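Local structure of hypothetical protein TT0907 (Thermus thermophilus, 1WDI) at residues V65-L70 with L83-R88; P183-H188 with F298-L303; H229-A234 with G279-F284; R262-A267 with F291-A296. The protein probably transfers the ribose moiety of S-adenosylmethionine to the 7-aminomethyl group of preQ1-tRNA and isomerizes it, giving epoxyqueuosine in tRNA. All blocks are in the same frame, centred on the assembly; numbering follows the deposited sequence.

Interaction 1: residues V65-L70 with L83-R88; sequences VIPARL and LLVRER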
loop_
_atom_site.group_PDB
_atom_site.type_symbol
_atom_site.label_atom_id
_atom_site.label_comp_id
_atom_site.label_asym_id
_atom_site.label_seq_id
_atom_site.Cartn_x
_atom_site.Cartn_y
_atom_site.Cartn_z
ATOM N N VAL A 65 -9.457 -7.197 -1.323
ATOM C CA VAL A 65 -9.716 -7.979 -0.129
ATOM C C VAL A 65 -9.839 -9.463 -0.435
ATOM O O VAL A 65 -10.488 -9.864 -1.402
ATOM C CB VAL A 65 -11.007 -7.505 0.580
ATOM C CG1 VAL A 65 -11.273 -8.359 1.813
ATOM C CG2 VAL A 65 -10.872 -6.040 0.973
ATOM N N ILE A 66 -9.190 -10.272 0.392
ATOM C CA ILE A 66 -9.240 -11.718 0.256
ATOM C C ILE A 66 -9.968 -12.251 1.490
ATOM O O ILE A 66 -9.392 -12.328 2.574
ATOM C CB ILE A 66 -7.822 -12.329 0.180
ATOM C CG1 ILE A 66 -7.151 -11.910 -1.133
ATOM C CG2 ILE A 66 -7.896 -13.850 0.284
ATOM C CD1 ILE A 66 -5.781 -12.513 -1.343
ATOM N N PRO A 67 -11.258 -12.598 1.339
ATOM C CA PRO A 67 -12.090 -13.122 2.427
ATOM C C PRO A 67 -11.531 -14.396 3.056
ATOM O O PRO A 67 -10.623 -15.021 2.513
ATOM C CB PRO A 67 -13.434 -13.366 1.745
ATOM C CG PRO A 67 -13.465 -12.313 0.685
ATOM C CD PRO A 67 -12.065 -12.395 0.123
ATOM N N ALA A 68 -12.090 -14.776 4.201
ATOM C CA ALA A 68 -11.651 -15.973 4.909
ATOM C C ALA A 68 -12.743 -17.036 4.941
ATOM O O ALA A 68 -13.885 -16.759 5.303
ATOM C CB ALA A 68 -11.238 -15.615 6.328
ATOM N N ARG A 69 -12.379 -18.254 4.554
ATOM C CA ARG A 69 -13.311 -19.375 4.540
ATOM C C ARG A 69 -13.376 -19.954 5.949
ATOM O O ARG A 69 -12.439 -20.611 6.401
ATOM C CB ARG A 69 -12.822 -20.451 3.567
ATOM C CG ARG A 69 -13.832 -21.545 3.265
ATOM C CD ARG A 69 -15.006 -21.006 2.459
ATOM N NE ARG A 69 -15.839 -22.078 1.923
ATOM C CZ ARG A 69 -16.882 -21.887 1.122
ATOM N NH1 ARG A 69 -17.223 -20.657 0.760
ATOM N NH2 ARG A 69 -17.579 -22.924 0.677
ATOM N N LEU A 70 -14.478 -19.702 6.646
ATOM C CA LEU A 70 -14.632 -20.204 8.005
ATOM C C LEU A 70 -15.818 -21.150 8.145
ATOM O O LEU A 70 -16.859 -20.963 7.516
ATOM C CB LEU A 70 -14.783 -19.036 8.983
ATOM C CG LEU A 70 -13.608 -18.056 9.063
ATOM C CD1 LEU A 70 -13.916 -16.977 10.088
ATOM C CD2 LEU A 70 -12.336 -18.798 9.440
ATOM N N LEU A 83 -17.814 -16.265 5.641
ATOM C CA LEU A 83 -16.829 -15.628 4.780
ATOM C C LEU A 83 -16.425 -14.297 5.392
ATOM O O LEU A 83 -17.015 -13.260 5.092
ATOM C CB LEU A 83 -17.401 -15.401 3.380
ATOM C CG LEU A 83 -17.556 -16.644 2.502
ATOM C CD1 LEU A 83 -18.210 -16.263 1.184
ATOM C CD2 LEU A 83 -16.188 -17.271 2.262
ATOM N N LEU A 84 -15.424 -14.339 6.263
ATOM C CA LEU A 84 -14.932 -13.140 6.924
ATOM C C LEU A 84 -14.290 -12.245 5.867
ATOM O O LEU A 84 -13.270 -12.604 5.280
ATOM C CB LEU A 84 -13.904 -13.525 7.991
ATOM C CG LEU A 84 -13.544 -12.470 9.037
ATOM C CD1 LEU A 84 -14.784 -12.106 9.838
ATOM C CD2 LEU A 84 -12.459 -13.008 9.954
ATOM N N VAL A 85 -14.890 -11.082 5.626
ATOM C CA VAL A 85 -14.374 -10.161 4.620
ATOM C C VAL A 85 -13.450 -9.065 5.147
ATOM O O VAL A 85 -12.293 -8.983 4.737
ATOM C CB VAL A 85 -15.528 -9.498 3.828
ATOM C CG1 VAL A 85 -16.313 -10.559 3.074
ATOM C CG2 VAL A 85 -16.444 -8.739 4.768
ATOM N N ARG A 86 -13.948 -8.226 6.049
ATOM C CA ARG A 86 -13.129 -7.142 6.580
ATOM C C ARG A 86 -13.692 -6.560 7.876
ATOM O O ARG A 86 -14.686 -7.054 8.412
ATOM C CB ARG A 86 -13.006 -6.034 5.527
ATOM C CG ARG A 86 -11.919 -5.006 5.800
ATOM C CD ARG A 86 -10.537 -5.640 5.776
ATOM N NE ARG A 86 -9.480 -4.649 5.958
ATOM C CZ ARG A 86 -8.181 -4.934 5.963
ATOM N NH1 ARG A 86 -7.775 -6.185 5.797
ATOM N NH2 ARG A 86 -7.290 -3.968 6.134
ATOM N N GLU A 87 -13.042 -5.507 8.368
ATOM C CA GLU A 87 -13.436 -4.821 9.596
ATOM C C GLU A 87 -13.056 -5.632 10.831
ATOM O O GLU A 87 -13.897 -6.302 11.430
ATOM C CB GLU A 87 -14.944 -4.542 9.597
ATOM C CG GLU A 87 -15.440 -3.759 10.808
ATOM C CD GLU A 87 -14.839 -2.366 10.894
ATOM O OE1 GLU A 87 -15.038 -1.570 9.951
ATOM O OE2 GLU A 87 -14.170 -2.066 11.907
ATOM N N ARG A 88 -11.782 -5.567 11.207
ATOM C CA ARG A 88 -11.292 -6.293 12.372
ATOM C C ARG A 88 -11.139 -5.357 13.567
ATOM O O ARG A 88 -10.287 -5.570 14.430
ATOM C CB ARG A 88 -9.945 -6.953 12.060
ATOM C CG ARG A 88 -8.820 -5.974 11.755
ATOM C CD ARG A 88 -7.494 -6.698 11.567
ATOM N NE ARG A 88 -6.386 -5.769 11.354
ATOM C CZ ARG A 88 -5.118 -6.138 11.205
ATOM N NH1 ARG A 88 -4.788 -7.421 11.246
ATOM N NH2 ARG A 88 -4.176 -5.222 11.018
#
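Leu-83 faces Arg-69 across a beta hairpin, the antiparallel pair of strands 57-73 and 79-84, at the end where the two chains part. The methyl CD2 of Leu-83 lies at the edge of the Arg-69 guanidinium, 3.8 Å from NH1, and also rests against CD of that side chain. An arginine suits this exposed site because its aliphatic part can lie against a leucine while its charged end turns to solvent or to an acid; here NH2 forms a salt bridge with Glu-81. The CA of Leu-83 also gives a CA-H...O contact to Ala-68 O.

Leu-84 and Ala-68 form the hydrogen-bonded pair: Leu-84 N donates to Ala-68 O over 3.0 Å, and Ala-68 N donates to Leu-84 O over 2.7 Å. Their side chains share one face of the sheet, CB to CB at 3.8 Å; a small residue suits this buried site, where Ala-68 also touches Pro-213. Leu-70 reaches over with CD1, 4.0 Å from Leu-84 CB.

Beyond this pair the ladder ends. Pro-67 lies opposite Val-85, its CA giving a CA-H...O contact to Leu-84 O, and CG1 of Val-85 meets Pro-67 CG. Val-65 holds CG1 anti to its backbone N (chi1 179°), where this methyl lies 3.2 Å from Val-85 O.

Interaction 2: residues P183-H188 with F298-L303; sequences PTAGLH and FTNFHL. With CIT (citric acid), chain B.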
loop_
_atom_site.group_PDB
_atom_site.type_symbol
_atom_site.label_atom_id
_atom_site.label_comp_id
_atom_site.label_asym_id
_atom_site.label_seq_id
_atom_site.Cartn_x
_atom_site.Cartn_y
_atom_site.Cartn_z
ATOM N N PRO A 183 -4.927 5.197 4.723
ATOM C CA PRO A 183 -4.422 6.229 3.808
ATOM C C PRO A 183 -3.018 5.955 3.274
ATOM O O PRO A 183 -2.120 5.578 4.028
ATOM C CB PRO A 183 -4.473 7.495 4.660
ATOM C CG PRO A 183 -5.627 7.237 5.576
ATOM C CD PRO A 183 -5.381 5.805 5.987
ATOM N N THR A 184 -2.834 6.152 1.972
ATOM C CA THR A 184 -1.540 5.938 1.332
ATOM C C THR A 184 -1.288 7.004 0.260
ATOM O O THR A 184 -2.154 7.834 -0.010
ATOM C CB THR A 184 -1.457 4.530 0.699
ATOM O OG1 THR A 184 -2.539 4.348 -0.220
ATOM C CG2 THR A 184 -1.533 3.456 1.774
ATOM N N ALA A 185 -0.102 6.981 -0.346
ATOM C CA ALA A 185 0.256 7.970 -1.367
ATOM C C ALA A 185 -0.809 8.146 -2.445
ATOM O O ALA A 185 -1.034 9.255 -2.921
ATOM C CB ALA A 185 1.588 7.598 -2.011
ATOM N N GLY A 186 -1.460 7.052 -2.827
ATOM C CA GLY A 186 -2.486 7.125 -3.854
ATOM C C GLY A 186 -3.690 7.976 -3.486
ATOM O O GLY A 186 -4.435 8.410 -4.363
ATOM N N LEU A 187 -3.884 8.219 -2.192
ATOM C CA LEU A 187 -5.017 9.012 -1.720
ATOM C C LEU A 187 -4.984 10.448 -2.245
ATOM O O LEU A 187 -6.025 11.099 -2.343
ATOM C CB LEU A 187 -5.043 9.042 -0.190
ATOM C CG LEU A 187 -6.204 9.821 0.452
ATOM C CD1 LEU A 187 -7.479 8.986 0.380
ATOM C CD2 LEU A 187 -5.877 10.152 1.902
ATOM N N HIS A 188 -3.789 10.928 -2.583
ATOM C CA HIS A 188 -3.603 12.294 -3.081
ATOM C C HIS A 188 -4.216 12.567 -4.446
ATOM O O HIS A 188 -4.454 13.724 -4.803
ATOM C CB HIS A 188 -2.112 12.625 -3.132
ATOM C CG HIS A 188 -1.432 12.536 -1.803
ATOM N ND1 HIS A 188 -1.748 13.366 -0.749
ATOM C CD2 HIS A 188 -0.449 11.718 -1.355
ATOM C CE1 HIS A 188 -0.986 13.067 0.288
ATOM N NE2 HIS A 188 -0.189 12.070 -0.053
ATOM N N PHE A 298 6.693 8.599 -6.330
ATOM C CA PHE A 298 5.742 9.541 -5.754
ATOM C C PHE A 298 5.416 8.853 -4.431
ATOM O O PHE A 298 4.905 7.730 -4.427
ATOM C CB PHE A 298 4.482 9.631 -6.618
ATOM C CG PHE A 298 3.433 10.561 -6.074
ATOM C CD1 PHE A 298 3.372 11.890 -6.496
ATOM C CD2 PHE A 298 2.511 10.116 -5.131
ATOM C CE1 PHE A 298 2.402 12.763 -5.986
ATOM C CE2 PHE A 298 1.540 10.975 -4.613
ATOM C CZ PHE A 298 1.485 12.305 -5.043
ATOM N N THR A 299 5.707 9.507 -3.312
ATOM C CA THR A 299 5.468 8.881 -2.018
ATOM C C THR A 299 5.250 9.920 -0.920
ATOM O O THR A 299 5.577 11.098 -1.089
ATOM C CB THR A 299 6.685 7.976 -1.656
ATOM O OG1 THR A 299 6.428 7.246 -0.449
ATOM C CG2 THR A 299 7.929 8.822 -1.479
ATOM N N ASN A 300 4.699 9.494 0.207
ATOM C CA ASN A 300 4.470 10.425 1.309
ATOM C C ASN A 300 5.773 10.761 2.021
ATOM O O ASN A 300 6.845 10.265 1.662
ATOM C CB ASN A 300 3.511 9.830 2.350
ATOM C CG ASN A 300 2.114 9.596 1.809
ATOM O OD1 ASN A 300 1.655 10.292 0.908
ATOM N ND2 ASN A 300 1.420 8.623 2.384
ATOM N N PHE A 301 5.663 11.620 3.029
ATOM C CA PHE A 301 6.797 11.991 3.864
ATOM C C PHE A 301 6.701 11.011 5.035
ATOM O O PHE A 301 5.714 11.002 5.780
ATOM C CB PHE A 301 6.670 13.437 4.357
ATOM C CG PHE A 301 7.061 14.469 3.325
ATOM C CD1 PHE A 301 6.098 15.075 2.517
ATOM C CD2 PHE A 301 8.401 14.823 3.153
ATOM C CE1 PHE A 301 6.462 16.020 1.552
ATOM C CE2 PHE A 301 8.777 15.766 2.190
ATOM C CZ PHE A 301 7.803 16.365 1.388
ATOM N N HIS A 302 7.722 10.180 5.183
ATOM C CA HIS A 302 7.731 9.154 6.219
ATOM C C HIS A 302 8.387 9.566 7.538
ATOM O O HIS A 302 9.225 10.467 7.583
ATOM C CB HIS A 302 8.402 7.905 5.646
ATOM C CG HIS A 302 7.892 7.534 4.287
ATOM N ND1 HIS A 302 6.581 7.169 4.059
ATOM C CD2 HIS A 302 8.502 7.518 3.078
ATOM C CE1 HIS A 302 6.407 6.944 2.769
ATOM N NE2 HIS A 302 7.558 7.149 2.151
ATOM N N LEU A 303 7.989 8.884 8.608
ATOM C CA LEU A 303 8.487 9.151 9.951
ATOM C C LEU A 303 9.973 8.875 10.123
ATOM O O LEU A 303 10.557 8.063 9.405
ATOM C CB LEU A 303 7.717 8.306 10.972
ATOM C CG LEU A 303 6.200 8.473 11.071
ATOM C CD1 LEU A 303 5.670 7.515 12.132
ATOM C CD2 LEU A 303 5.846 9.914 11.418
HETATM C C1 CIT B . 1.933 3.422 -0.513
HETATM O O1 CIT B . 1.743 2.328 -1.128
HETATM O O2 CIT B . 1.497 4.446 -0.947
HETATM C C2 CIT B . 2.705 3.332 0.776
HETATM C C3 CIT B . 2.949 4.689 1.496
HETATM O O7 CIT B . 1.707 5.344 1.828
HETATM C C4 CIT B . 3.764 4.499 2.838
HETATM C C5 CIT B . 2.861 3.827 3.936
HETATM O O3 CIT B . 2.484 2.650 4.017
HETATM O O4 CIT B . 2.547 4.737 4.813
HETATM C C6 CIT B . 3.697 5.874 0.789
HETATM O O5 CIT B . 3.473 7.081 0.832
HETATM O O6 CIT B . 4.623 5.291 0.133
#
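His-188 and Asn-300 are joined by a side-chain hydrogen bond, the one such bond between 183-188 and 298-303. NE2 of the imidazole donates to Asn-300 OD1 over 2.7 Å, with an N-H...O angle of 151°. The oxygen lies in the plane of the imidazole, whereas the donor is tilted from the amide plane; ring and amide stand almost perpendicular, 88° apart. An asparagine serves well here, because OD1 can engage the histidine while the other branch of the amide meets the bound citrate, ND2 lying 3.0 Å from citrate O5.

Apolar packing lies beside this bond. Phe-298 has CG anti to its backbone N (chi1 179°), and the rim of its ring reaches the 3-10 turn 185-188: CD2 is 4.1 Å from Ala-185 CB, and CE2 is 3.9 Å from His-188 CD2. Ala-185 is small enough for its CB to approach both the ring and the strand backbone, 4.1 Å from Thr-299 CA.

In the fold, the loop before helix 191-199 here meets strand 296-300 of the large mixed sheet, whose neighbour 341-344 adds Ala-341 against both His-188 and Phe-298.

Polar contacts to the citrate, probably from the crystallisation liquor, make up the third group. Asn-300 N donates to citrate O5 at 2.8 Å, and Ala-185 N points to both O2 and O7. Thr-299 OG1 donates to citrate O6 at 2.7 Å while accepting from His-302 NE2, an arrangement that probably helps to orient the hydroxyl toward the citrate. Thr-258 N and Thr-259 OG1 also bond to the citrate, and its O5 approaches His-302 CE1 at the ring edge.

Interaction 3: residues H229-A234 with G279-F284; sequences HAEPYA and GETRLF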
loop_
_atom_site.group_PDB
_atom_site.type_symbol
_atom_site.label_atom_id
_atom_site.label_comp_id
_atom_site.label_asym_id
_atom_site.label_seq_id
_atom_site.Cartn_x
_atom_site.Cartn_y
_atom_site.Cartn_z
ATOM N N HIS A 229 7.318 -7.271 7.487
ATOM C CA HIS A 229 5.930 -7.588 7.173
ATOM C C HIS A 229 5.800 -8.027 5.715
ATOM O O HIS A 229 5.929 -7.210 4.802
ATOM C CB HIS A 229 5.046 -6.362 7.417
ATOM C CG HIS A 229 5.240 -5.730 8.762
ATOM N ND1 HIS A 229 5.059 -6.419 9.943
ATOM C CD2 HIS A 229 5.592 -4.471 9.113
ATOM C CE1 HIS A 229 5.291 -5.610 10.963
ATOM N NE2 HIS A 229 5.617 -4.422 10.485
ATOM N N ALA A 230 5.549 -9.315 5.501
ATOM C CA ALA A 230 5.402 -9.855 4.153
ATOM C C ALA A 230 4.287 -9.129 3.407
ATOM O O ALA A 230 3.273 -8.758 3.996
ATOM C CB ALA A 230 5.103 -11.349 4.216
ATOM N N GLU A 231 4.481 -8.926 2.109
ATOM C CA GLU A 231 3.494 -8.236 1.289
ATOM C C GLU A 231 3.047 -9.100 0.112
ATOM O O GLU A 231 3.799 -9.297 -0.841
ATOM C CB GLU A 231 4.080 -6.918 0.766
ATOM C CG GLU A 231 3.154 -6.125 -0.153
ATOM C CD GLU A 231 3.812 -4.868 -0.710
ATOM O OE1 GLU A 231 4.319 -4.056 0.094
ATOM O OE2 GLU A 231 3.819 -4.690 -1.949
ATOM N N PRO A 232 1.821 -9.643 0.178
ATOM C CA PRO A 232 1.292 -10.480 -0.902
ATOM C C PRO A 232 0.678 -9.566 -1.960
ATOM O O PRO A 232 -0.091 -8.667 -1.633
ATOM C CB PRO A 232 0.258 -11.342 -0.186
ATOM C CG PRO A 232 -0.303 -10.390 0.829
ATOM C CD PRO A 232 0.938 -9.683 1.360
ATOM N N TYR A 233 1.015 -9.793 -3.225
ATOM C CA TYR A 233 0.504 -8.947 -4.298
ATOM C C TYR A 233 0.275 -9.728 -5.583
ATOM O O TYR A 233 0.685 -10.878 -5.713
ATOM C CB TYR A 233 1.511 -7.828 -4.586
ATOM C CG TYR A 233 2.844 -8.369 -5.059
ATOM C CD1 TYR A 233 3.037 -8.745 -6.391
ATOM C CD2 TYR A 233 3.890 -8.572 -4.158
ATOM C CE1 TYR A 233 4.240 -9.317 -6.814
ATOM C CE2 TYR A 233 5.092 -9.138 -4.567
ATOM C CZ TYR A 233 5.262 -9.509 -5.896
ATOM O OH TYR A 233 6.455 -10.068 -6.299
ATOM N N ALA A 234 -0.370 -9.077 -6.541
ATOM C CA ALA A 234 -0.625 -9.692 -7.832
ATOM C C ALA A 234 -0.425 -8.634 -8.901
ATOM O O ALA A 234 -0.922 -7.517 -8.780
ATOM C CB ALA A 234 -2.049 -10.248 -7.893
ATOM N N GLY A 279 2.627 -12.908 -6.167
ATOM C CA GLY A 279 3.954 -12.874 -5.600
ATOM C C GLY A 279 3.847 -12.404 -4.173
ATOM O O GLY A 279 2.756 -12.084 -3.693
ATOM N N GLU A 280 4.984 -12.357 -3.496
ATOM C CA GLU A 280 5.037 -11.924 -2.113
ATOM C C GLU A 280 6.441 -11.401 -1.861
ATOM O O GLU A 280 7.408 -11.920 -2.421
ATOM C CB GLU A 280 4.744 -13.104 -1.187
ATOM C CG GLU A 280 4.722 -12.758 0.290
ATOM C CD GLU A 280 4.427 -13.967 1.161
ATOM O OE1 GLU A 280 5.247 -14.913 1.170
ATOM O OE2 GLU A 280 3.373 -13.970 1.832
ATOM N N THR A 281 6.556 -10.372 -1.031
ATOM C CA THR A 281 7.865 -9.817 -0.729
ATOM C C THR A 281 7.995 -9.331 0.705
ATOM O O THR A 281 7.114 -8.647 1.232
ATOM C CB THR A 281 8.200 -8.640 -1.652
ATOM O OG1 THR A 281 9.548 -8.214 -1.408
ATOM C CG2 THR A 281 7.246 -7.474 -1.396
ATOM N N ARG A 282 9.105 -9.700 1.329
ATOM C CA ARG A 282 9.400 -9.284 2.688
ATOM C C ARG A 282 10.784 -8.652 2.652
ATOM O O ARG A 282 11.434 -8.464 3.680
ATOM C CB ARG A 282 9.360 -10.483 3.643
ATOM C CG ARG A 282 10.055 -11.740 3.142
ATOM C CD ARG A 282 9.682 -12.932 4.018
ATOM N NE ARG A 282 10.199 -14.194 3.495
ATOM C CZ ARG A 282 9.869 -15.392 3.971
ATOM N NH1 ARG A 282 9.018 -15.495 4.985
ATOM N NH2 ARG A 282 10.386 -16.488 3.432
ATOM N N LEU A 283 11.218 -8.323 1.438
ATOM C CA LEU A 283 12.511 -7.703 1.218
ATOM C C LEU A 283 12.554 -6.330 1.864
ATOM O O LEU A 283 11.607 -5.548 1.766
ATOM C CB LEU A 283 12.800 -7.562 -0.279
ATOM C CG LEU A 283 14.089 -6.796 -0.606
ATOM C CD1 LEU A 283 15.287 -7.500 0.030
ATOM C CD2 LEU A 283 14.263 -6.700 -2.109
ATOM N N PHE A 284 13.669 -6.050 2.525
ATOM C CA PHE A 284 13.873 -4.785 3.200
ATOM C C PHE A 284 14.753 -3.905 2.322
ATOM O O PHE A 284 15.975 -4.000 2.366
ATOM C CB PHE A 284 14.534 -5.049 4.558
ATOM C CG PHE A 284 14.774 -3.814 5.381
ATOM C CD1 PHE A 284 13.984 -2.679 5.219
ATOM C CD2 PHE A 284 15.768 -3.804 6.356
ATOM C CE1 PHE A 284 14.180 -1.554 6.013
ATOM C CE2 PHE A 284 15.972 -2.684 7.156
ATOM C CZ PHE A 284 15.176 -1.556 6.985
#
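Glu-231 to Tyr-233 pair with Gly-279 to Thr-281 as antiparallel neighbours in the large mixed sheet, strand 231-235 lying between 277-281 and 203-211. Two hydrogen-bonded pairs flank a non-hydrogen-bonded one. Glu-231 and Thr-281 exchange N-H...O bonds in both directions, as do Tyr-233 and Gly-279; the bond from Tyr-233 N to Gly-279 O is nearly straight, at 174°. Pro-232 sits opposite Glu-280, a site where its missing N-H costs the pairing with 277-281 nothing, and Glu-280 CA gives a CA-H...O contact to Glu-231 O.

The aromatic ring of Tyr-233 lies over Gly-279. CG stands between the backbone N and the carbonyl carbon (chi1 62°), and the ring lies across the neighbouring strand, with Gly-279 CA 3.9 Å from its centroid in a CH-pi contact over the face. Glycine suits the position because a CB would run into the phenolic oxygen. The hydroxyl OH of Tyr-233 is hydrogen-bonded to Ser-266 of helix 258-266, which lies along this face. An alanine at Tyr-233 would probably leave Gly-279 without its aromatic cover and Ser-266 OG without this partner.

On the same face the beta-branched Thr-281, a residue type that suits an extended strand, touches Glu-231 CB with CG2 at 3.9 Å. On the other face Glu-280 extends its chain toward Ala-230, bringing OE2 3.9 Å from the CB of Ala-230.

Interaction 4: residues R262-A267 with F291-A296; sequences RALESA and FKVVDA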
loop_
_atom_site.group_PDB
_atom_site.type_symbol
_atom_site.label_atom_id
_atom_site.label_comp_id
_atom_site.label_asym_id
_atom_site.label_seq_id
_atom_site.Cartn_x
_atom_site.Cartn_y
_atom_site.Cartn_z
ATOM N N ARG A 262 7.903 -1.942 -3.841
ATOM C CA ARG A 262 8.238 -3.273 -3.331
ATOM C C ARG A 262 7.716 -4.399 -4.221
ATOM O O ARG A 262 8.405 -5.393 -4.440
ATOM C CB ARG A 262 7.688 -3.439 -1.909
ATOM C CG ARG A 262 8.291 -2.474 -0.889
ATOM C CD ARG A 262 7.534 -2.526 0.432
ATOM N NE ARG A 262 7.523 -3.870 0.997
ATOM C CZ ARG A 262 6.891 -4.211 2.115
ATOM N NH1 ARG A 262 6.211 -3.301 2.800
ATOM N NH2 ARG A 262 6.940 -5.464 2.549
ATOM N N ALA A 263 6.500 -4.245 -4.736
ATOM C CA ALA A 263 5.928 -5.271 -5.592
ATOM C C ALA A 263 6.680 -5.370 -6.918
ATOM O O ALA A 263 7.085 -6.462 -7.318
ATOM C CB ALA A 263 4.446 -4.993 -5.836
ATOM N N LEU A 264 6.886 -4.238 -7.593
ATOM C CA LEU A 264 7.598 -4.243 -8.874
ATOM C C LEU A 264 9.030 -4.774 -8.756
ATOM O O LEU A 264 9.456 -5.615 -9.551
ATOM C CB LEU A 264 7.625 -2.838 -9.489
ATOM C CG LEU A 264 6.284 -2.251 -9.954
ATOM C CD1 LEU A 264 6.490 -0.819 -10.472
ATOM C CD2 LEU A 264 5.700 -3.135 -11.063
ATOM N N GLU A 265 9.780 -4.288 -7.771
ATOM C CA GLU A 265 11.159 -4.741 -7.602
ATOM C C GLU A 265 11.234 -6.227 -7.227
ATOM O O GLU A 265 12.136 -6.934 -7.657
ATOM C CB GLU A 265 11.874 -3.883 -6.549
ATOM C CG GLU A 265 12.079 -2.407 -6.951
ATOM C CD GLU A 265 12.991 -2.220 -8.162
ATOM O OE1 GLU A 265 13.974 -2.976 -8.300
ATOM O OE2 GLU A 265 12.746 -1.299 -8.973
ATOM N N SER A 266 10.278 -6.700 -6.438
ATOM C CA SER A 266 10.252 -8.105 -6.039
ATOM C C SER A 266 9.869 -9.027 -7.202
ATOM O O SER A 266 10.283 -10.187 -7.249
ATOM C CB SER A 266 9.261 -8.310 -4.897
ATOM O OG SER A 266 9.063 -9.695 -4.658
ATOM N N ALA A 267 9.086 -8.500 -8.138
ATOM C CA ALA A 267 8.622 -9.269 -9.292
ATOM C C ALA A 267 9.596 -9.267 -10.462
ATOM O O ALA A 267 9.350 -9.915 -11.476
ATOM C CB ALA A 267 7.271 -8.739 -9.753
ATOM N N PHE A 291 17.723 -0.119 -8.025
ATOM C CA PHE A 291 16.373 -0.358 -8.512
ATOM C C PHE A 291 16.426 -0.830 -9.954
ATOM O O PHE A 291 17.107 -0.237 -10.784
ATOM C CB PHE A 291 15.524 0.913 -8.369
ATOM C CG PHE A 291 15.296 1.307 -6.940
ATOM C CD1 PHE A 291 16.325 1.889 -6.190
ATOM C CD2 PHE A 291 14.099 0.992 -6.304
ATOM C CE1 PHE A 291 16.163 2.138 -4.832
ATOM C CE2 PHE A 291 13.924 1.236 -4.944
ATOM C CZ PHE A 291 14.964 1.810 -4.203
ATOM N N LYS A 292 15.716 -1.918 -10.232
ATOM C CA LYS A 292 15.685 -2.509 -11.562
ATOM C C LYS A 292 14.449 -2.119 -12.374
ATOM O O LYS A 292 14.418 -2.297 -13.592
ATOM C CB LYS A 292 15.749 -4.039 -11.437
ATOM C CG LYS A 292 17.075 -4.569 -10.887
ATOM C CD LYS A 292 18.195 -4.295 -11.880
ATOM C CE LYS A 292 19.533 -4.827 -11.406
ATOM N NZ LYS A 292 20.584 -4.572 -12.435
ATOM N N VAL A 293 13.436 -1.585 -11.707
ATOM C CA VAL A 293 12.205 -1.206 -12.397
ATOM C C VAL A 293 11.783 0.249 -12.205
ATOM O O VAL A 293 11.507 0.951 -13.172
ATOM C CB VAL A 293 11.029 -2.098 -11.938
ATOM C CG1 VAL A 293 9.765 -1.769 -12.750
ATOM C CG2 VAL A 293 11.415 -3.572 -12.085
ATOM N N VAL A 294 11.730 0.691 -10.952
ATOM C CA VAL A 294 11.299 2.046 -10.630
ATOM C C VAL A 294 12.268 3.144 -11.064
ATOM O O VAL A 294 13.430 3.153 -10.649
ATOM C CB VAL A 294 11.039 2.173 -9.110
ATOM C CG1 VAL A 294 10.517 3.572 -8.774
ATOM C CG2 VAL A 294 10.046 1.094 -8.672
ATOM N N ASP A 295 11.778 4.069 -11.891
ATOM C CA ASP A 295 12.591 5.189 -12.385
ATOM C C ASP A 295 12.300 6.491 -11.641
ATOM O O ASP A 295 13.112 7.419 -11.656
ATOM C CB ASP A 295 12.347 5.428 -13.882
ATOM C CG ASP A 295 12.743 4.243 -14.741
ATOM O OD1 ASP A 295 13.921 3.827 -14.673
ATOM O OD2 ASP A 295 11.876 3.730 -15.482
ATOM N N ALA A 296 11.134 6.568 -11.009
ATOM C CA ALA A 296 10.744 7.762 -10.263
ATOM C C ALA A 296 9.773 7.321 -9.191
ATOM O O ALA A 296 9.087 6.318 -9.360
ATOM C CB ALA A 296 10.084 8.792 -11.195
#
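Glu-265, on helix 258-266, turns its carboxylate into the loop 291-296 and accepts three backbone N-H groups there, holding the turn that leads into strand 296-300 of the large mixed sheet against the helix. CG is anti to the carbonyl carbon, and the chain then bends at chi2 (-64°), which turns CD toward the loop. OE1 takes the N-H of Lys-292 at 2.8 Å on its syn lone pair, in a nearly straight bond of 170°. OE2 has two donors: Val-293 N, 2.8 Å away on the syn side but out of the carboxylate plane, and Val-294 N, nearly in line with the C-O bond. A glutamate fits because its two oxygens can take successive amides, and these N-H groups probably offset the cost of burying the charge; Tyr-289 OH adds a weak bond to OE1. A glutamine in its place would probably leave one of the loop N-H groups facing an NH2 rather than an acceptor.

The Phe-291 ring stands 75° from the carboxylate, presenting its edge to OE2, and its own edge-to-face partners are Phe-315 and Tyr-289. Beside this, Leu-264 crosses Val-293 at about a right angle. Val-293 has CG1 anti to its backbone N, and this methyl lies 4.0 Å from Leu-264 CB.

How the interactions relate
Interaction 1 comes first along the chain and closes before the others open; interactions 3 and 4 both fall inside the loop closed by interaction 2, and their segments alternate. Interactions 1, 2 and 3 all reach the large mixed sheet. The centres of 1 and 4 are 30 Å apart, on opposite sides of the chain's centre, whereas the centres of 3 and 4 are 12 Å apart and the two contacts touch: Tyr-233 OH is 3.1 Å from Ser-266 OG, a probable hydrogen bond that ties strand 231-235 to helix 258-266. Interactions 2 and 4 adjoin in sequence through strand 296-300. One sheet thus links the outlying hairpin, the helix-backed strands and the pocket that holds the citrate.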